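Long-range contact in putative glucose-6-phosphate 1-epimerase (Salmonella typhimurium, PDB 2HTA), which probably interconverts the alpha and beta anomers of hexose 6-phosphates such as D-glucose 6-phosphate: residues S176-I187 / Y275-Y285. Sequence-based numbering, arbitrary orientation.
Sequences SALHSYFNVGDI and YKTFVCVETVY
The imidazole of H179 lies over the carboxylate of E282, the two planes only 22° apart. OE2 of E282 sits above the rim of the ring, 3.2 Å from CE1 of H179. H179 NE2 is also close to this oxygen, but the angle is too poor for a hydrogen bond. With chi1 of H179 at -167°, CG trans to the main-chain N, and E282 extended beyond CG, the two side chains run side by side in the same direction. SG of C280 meets the edge of the imidazole. The same sulfur stands over the centre of the Y181 ring, 3.5 Å from its centroid. CD2 of Y181 in turn lies over one face of the F278 ring. Beyond the contact, OH of Y181 is hydrogen-bonded to R89, a probable substrate-binding residue.

The two strands pair antiparallel, with a break at H179, the centre of an inverse gamma turn. Pairs of backbone hydrogen bonds join S176 with Y285, L178 with T283 and F182 with V279. Near the break, V281 N donates a hydrogen bond to S180 O (3.2 Å). On the sheet face opposite Y181, CE1 of F182 packs on CB of V281 at 4.0 Å. S180 OG is hydrogen-bonded to Q302 OE1.

H179 and E282 are the inferred active-site pair. Their stacking beside the break is consistent with the acid-base chemistry of galactose mutarotases, in which a histidine and a glutamate share proton transfer.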
loop_
_atom_site.group_PDB
_atom_site.type_symbol
_atom_site.label_atom_id
_atom_site.label_comp_id
_atom_site.label_asym_id
_atom_site.label_seq_id
_atom_site.Cartn_x
_atom_site.Cartn_y
_atom_site.Cartn_z
ATOM N N SER A 176 -4.598 8.949 -7.374
ATOM C CA SER A 176 -4.425 8.176 -6.145
ATOM C C SER A 176 -3.715 6.857 -6.456
ATOM O O SER A 176 -3.572 6.489 -7.644
ATOM C CB SER A 176 -5.751 7.885 -5.468
ATOM O OG SER A 176 -6.670 7.279 -6.374
ATOM N N ALA A 177 -3.313 6.151 -5.395
ATOM C CA ALA A 177 -2.679 4.831 -5.507
ATOM C C ALA A 177 -2.815 4.030 -4.203
ATOM O O ALA A 177 -2.921 4.627 -3.089
ATOM C CB ALA A 177 -1.159 4.984 -5.803
ATOM N N LEU A 178 -2.804 2.688 -4.325
ATOM C CA LEU A 178 -2.544 1.859 -3.158
ATOM C C LEU A 178 -1.121 1.341 -3.425
ATOM O O LEU A 178 -0.885 0.586 -4.368
ATOM C CB LEU A 178 -3.601 0.723 -3.067
ATOM C CG LEU A 178 -5.042 1.195 -3.086
ATOM C CD1 LEU A 178 -6.055 -0.001 -3.083
ATOM C CD2 LEU A 178 -5.300 2.095 -1.821
ATOM N N HIS A 179 -0.162 1.866 -2.662
ATOM C CA HIS A 179 1.266 1.799 -3.006
ATOM C C HIS A 179 1.899 0.543 -2.372
ATOM O O HIS A 179 2.899 0.638 -1.669
ATOM C CB HIS A 179 1.940 3.052 -2.418
ATOM C CG HIS A 179 3.325 3.334 -2.909
ATOM N ND1 HIS A 179 4.358 2.445 -2.765
ATOM C CD2 HIS A 179 3.881 4.470 -3.433
ATOM C CE1 HIS A 179 5.481 2.974 -3.229
ATOM N NE2 HIS A 179 5.225 4.213 -3.604
ATOM N N SER A 180 1.329 -0.634 -2.617
ATOM C CA SER A 180 1.755 -1.831 -1.860
ATOM C C SER A 180 3.205 -2.302 -2.023
ATOM O O SER A 180 3.707 -2.376 -3.144
ATOM C CB SER A 180 0.829 -3.000 -2.251
ATOM O OG SER A 180 -0.481 -2.507 -2.286
ATOM N N TYR A 181 3.840 -2.632 -0.887
ATOM C CA TYR A 181 5.187 -3.222 -0.792
ATOM C C TYR A 181 5.041 -4.726 -0.466
ATOM O O TYR A 181 4.607 -5.064 0.621
ATOM C CB TYR A 181 5.930 -2.642 0.404
ATOM C CG TYR A 181 6.360 -1.202 0.207
ATOM C CD1 TYR A 181 5.417 -0.143 0.259
ATOM C CD2 TYR A 181 7.681 -0.891 0.040
ATOM C CE1 TYR A 181 5.798 1.225 0.145
ATOM C CE2 TYR A 181 8.095 0.504 -0.115
ATOM C CZ TYR A 181 7.150 1.512 -0.070
ATOM O OH TYR A 181 7.543 2.845 -0.209
ATOM N N PHE A 182 5.500 -5.560 -1.369
ATOM C CA PHE A 182 5.389 -7.002 -1.258
ATOM C C PHE A 182 6.744 -7.556 -0.901
ATOM O O PHE A 182 7.755 -7.211 -1.500
ATOM C CB PHE A 182 4.864 -7.570 -2.575
ATOM C CG PHE A 182 3.467 -7.151 -2.855
ATOM C CD1 PHE A 182 3.188 -6.156 -3.799
ATOM C CD2 PHE A 182 2.422 -7.667 -2.091
ATOM C CE1 PHE A 182 1.877 -5.714 -3.999
ATOM C CE2 PHE A 182 1.084 -7.260 -2.303
ATOM C CZ PHE A 182 0.818 -6.272 -3.257
ATOM N N ASN A 183 6.717 -8.404 0.116
ATOM C CA ASN A 183 7.883 -9.113 0.648
ATOM C C ASN A 183 8.298 -10.176 -0.361
ATOM O O ASN A 183 7.491 -10.995 -0.798
ATOM C CB ASN A 183 7.469 -9.708 2.004
ATOM C CG ASN A 183 8.626 -10.326 2.785
ATOM O OD1 ASN A 183 9.739 -9.807 2.784
ATOM N ND2 ASN A 183 8.347 -11.451 3.489
ATOM N N VAL A 184 9.548 -10.091 -0.792
ATOM C CA VAL A 184 10.128 -11.058 -1.737
ATOM C C VAL A 184 11.426 -11.627 -1.174
ATOM O O VAL A 184 12.088 -10.979 -0.350
ATOM C CB VAL A 184 10.366 -10.504 -3.180
ATOM C CG1 VAL A 184 9.041 -10.064 -3.792
ATOM C CG2 VAL A 184 11.368 -9.352 -3.201
ATOM N N GLY A 185 11.793 -12.827 -1.619
ATOM C CA GLY A 185 13.067 -13.424 -1.126
ATOM C C GLY A 185 14.297 -12.690 -1.593
ATOM O O GLY A 185 15.224 -12.407 -0.798
ATOM N N ASP A 186 14.321 -12.382 -2.882
ATOM C CA ASP A 186 15.440 -11.670 -3.474
ATOM C C ASP A 186 15.026 -10.948 -4.734
ATOM O O ASP A 186 14.692 -11.576 -5.749
ATOM C CB ASP A 186 16.489 -12.712 -3.844
ATOM C CG ASP A 186 17.783 -12.113 -4.364
ATOM O OD1 ASP A 186 17.856 -10.928 -4.734
ATOM O OD2 ASP A 186 18.759 -12.879 -4.374
ATOM N N ILE A 187 15.144 -9.631 -4.724
ATOM C CA ILE A 187 14.645 -8.847 -5.852
ATOM C C ILE A 187 15.324 -9.240 -7.183
ATOM O O ILE A 187 14.741 -9.127 -8.266
ATOM C CB ILE A 187 14.850 -7.345 -5.577
ATOM C CG1 ILE A 187 14.272 -6.489 -6.706
ATOM C CG2 ILE A 187 16.326 -7.045 -5.380
ATOM C CD1 ILE A 187 12.729 -6.489 -6.805
ATOM N N TYR A 275 15.939 -2.723 -0.283
ATOM C CA TYR A 275 15.504 -2.965 -1.669
ATOM C C TYR A 275 15.607 -4.426 -2.086
ATOM O O TYR A 275 14.906 -4.847 -2.983
ATOM C CB TYR A 275 16.293 -2.110 -2.652
ATOM C CG TYR A 275 17.704 -2.686 -2.899
ATOM C CD1 TYR A 275 17.986 -3.440 -4.060
ATOM C CD2 TYR A 275 18.710 -2.532 -1.947
ATOM C CE1 TYR A 275 19.244 -3.997 -4.278
ATOM C CE2 TYR A 275 19.962 -3.083 -2.153
ATOM C CZ TYR A 275 20.220 -3.802 -3.323
ATOM O OH TYR A 275 21.486 -4.327 -3.503
ATOM N N LYS A 276 16.465 -5.200 -1.424
ATOM C CA LYS A 276 16.619 -6.611 -1.702
ATOM C C LYS A 276 15.351 -7.458 -1.485
ATOM O O LYS A 276 15.201 -8.471 -2.136
ATOM C CB LYS A 276 17.743 -7.205 -0.850
ATOM C CG LYS A 276 19.096 -6.741 -1.407
ATOM C CD LYS A 276 20.263 -7.334 -0.650
ATOM C CE LYS A 276 21.567 -7.013 -1.393
ATOM N NZ LYS A 276 22.751 -7.759 -0.828
ATOM N N THR A 277 14.503 -7.070 -0.532
ATOM C CA THR A 277 13.413 -7.944 -0.125
ATOM C C THR A 277 12.004 -7.371 -0.335
ATOM O O THR A 277 11.021 -7.873 0.251
ATOM C CB THR A 277 13.588 -8.432 1.321
ATOM O OG1 THR A 277 13.807 -7.301 2.182
ATOM C CG2 THR A 277 14.814 -9.382 1.378
ATOM N N PHE A 278 11.893 -6.380 -1.223
ATOM C CA PHE A 278 10.555 -5.979 -1.670
ATOM C C PHE A 278 10.484 -5.584 -3.124
ATOM O O PHE A 278 11.506 -5.202 -3.746
ATOM C CB PHE A 278 9.968 -4.885 -0.759
ATOM C CG PHE A 278 10.495 -3.483 -1.047
ATOM C CD1 PHE A 278 9.896 -2.661 -2.016
ATOM C CD2 PHE A 278 11.597 -2.992 -0.336
ATOM C CE1 PHE A 278 10.389 -1.377 -2.279
ATOM C CE2 PHE A 278 12.084 -1.682 -0.581
ATOM C CZ PHE A 278 11.468 -0.892 -1.533
ATOM N N VAL A 279 9.264 -5.655 -3.668
ATOM C CA VAL A 279 8.946 -5.004 -4.933
ATOM C C VAL A 279 7.598 -4.327 -4.694
ATOM O O VAL A 279 6.730 -4.896 -4.009
ATOM C CB VAL A 279 8.870 -6.000 -6.128
ATOM C CG1 VAL A 279 7.712 -7.027 -5.982
ATOM C CG2 VAL A 279 8.738 -5.317 -7.460
ATOM N N CYS A 280 7.451 -3.116 -5.233
ATOM C CA CYS A 280 6.146 -2.460 -5.205
ATOM C C CYS A 280 5.362 -2.718 -6.447
ATOM O O CYS A 280 5.859 -2.482 -7.557
ATOM C CB CYS A 280 6.266 -0.941 -4.972
ATOM S SG CYS A 280 6.797 -0.548 -3.314
ATOM N N VAL A 281 4.116 -3.183 -6.263
ATOM C CA VAL A 281 3.177 -3.346 -7.378
ATOM C C VAL A 281 1.904 -2.620 -6.924
ATOM O O VAL A 281 1.148 -3.101 -6.036
ATOM C CB VAL A 281 2.901 -4.871 -7.755
ATOM C CG1 VAL A 281 1.754 -5.010 -8.826
ATOM C CG2 VAL A 281 4.212 -5.634 -8.167
ATOM N N GLU A 282 1.691 -1.436 -7.511
ATOM C CA GLU A 282 0.760 -0.444 -6.983
ATOM C C GLU A 282 -0.474 -0.363 -7.866
ATOM O O GLU A 282 -0.344 -0.374 -9.096
ATOM C CB GLU A 282 1.460 0.927 -6.995
ATOM C CG GLU A 282 2.836 0.860 -6.332
ATOM C CD GLU A 282 3.575 2.185 -6.414
ATOM O OE1 GLU A 282 2.930 3.229 -6.564
ATOM O OE2 GLU A 282 4.808 2.165 -6.268
ATOM N N THR A 283 -1.639 -0.237 -7.256
ATOM C CA THR A 283 -2.897 0.038 -7.999
ATOM C C THR A 283 -3.036 1.529 -8.096
ATOM O O THR A 283 -3.072 2.225 -7.066
ATOM C CB THR A 283 -4.124 -0.508 -7.266
ATOM O OG1 THR A 283 -3.942 -1.913 -7.037
ATOM C CG2 THR A 283 -5.354 -0.327 -8.119
ATOM N N VAL A 284 -3.155 2.034 -9.315
ATOM C CA VAL A 284 -2.916 3.480 -9.535
ATOM C C VAL A 284 -3.971 4.125 -10.418
ATOM O O VAL A 284 -4.448 3.515 -11.359
ATOM C CB VAL A 284 -1.479 3.706 -10.117
ATOM C CG1 VAL A 284 -1.216 5.193 -10.527
ATOM C CG2 VAL A 284 -0.370 3.236 -9.117
ATOM N N TYR A 285 -4.328 5.382 -10.130
ATOM C CA TYR A 285 -5.190 6.129 -11.032
ATOM C C TYR A 285 -4.441 7.452 -11.230
ATOM O O TYR A 285 -4.601 8.341 -10.435
ATOM C CB TYR A 285 -6.549 6.347 -10.403
ATOM C CG TYR A 285 -7.616 6.600 -11.466
ATOM C CD1 TYR A 285 -8.626 5.659 -11.716
ATOM C CD2 TYR A 285 -7.553 7.739 -12.281
ATOM C CE1 TYR A 285 -9.624 5.845 -12.733
ATOM C CE2 TYR A 285 -8.562 7.954 -13.309
ATOM C CZ TYR A 285 -9.588 7.025 -13.505
ATOM O OH TYR A 285 -10.572 7.233 -14.475
#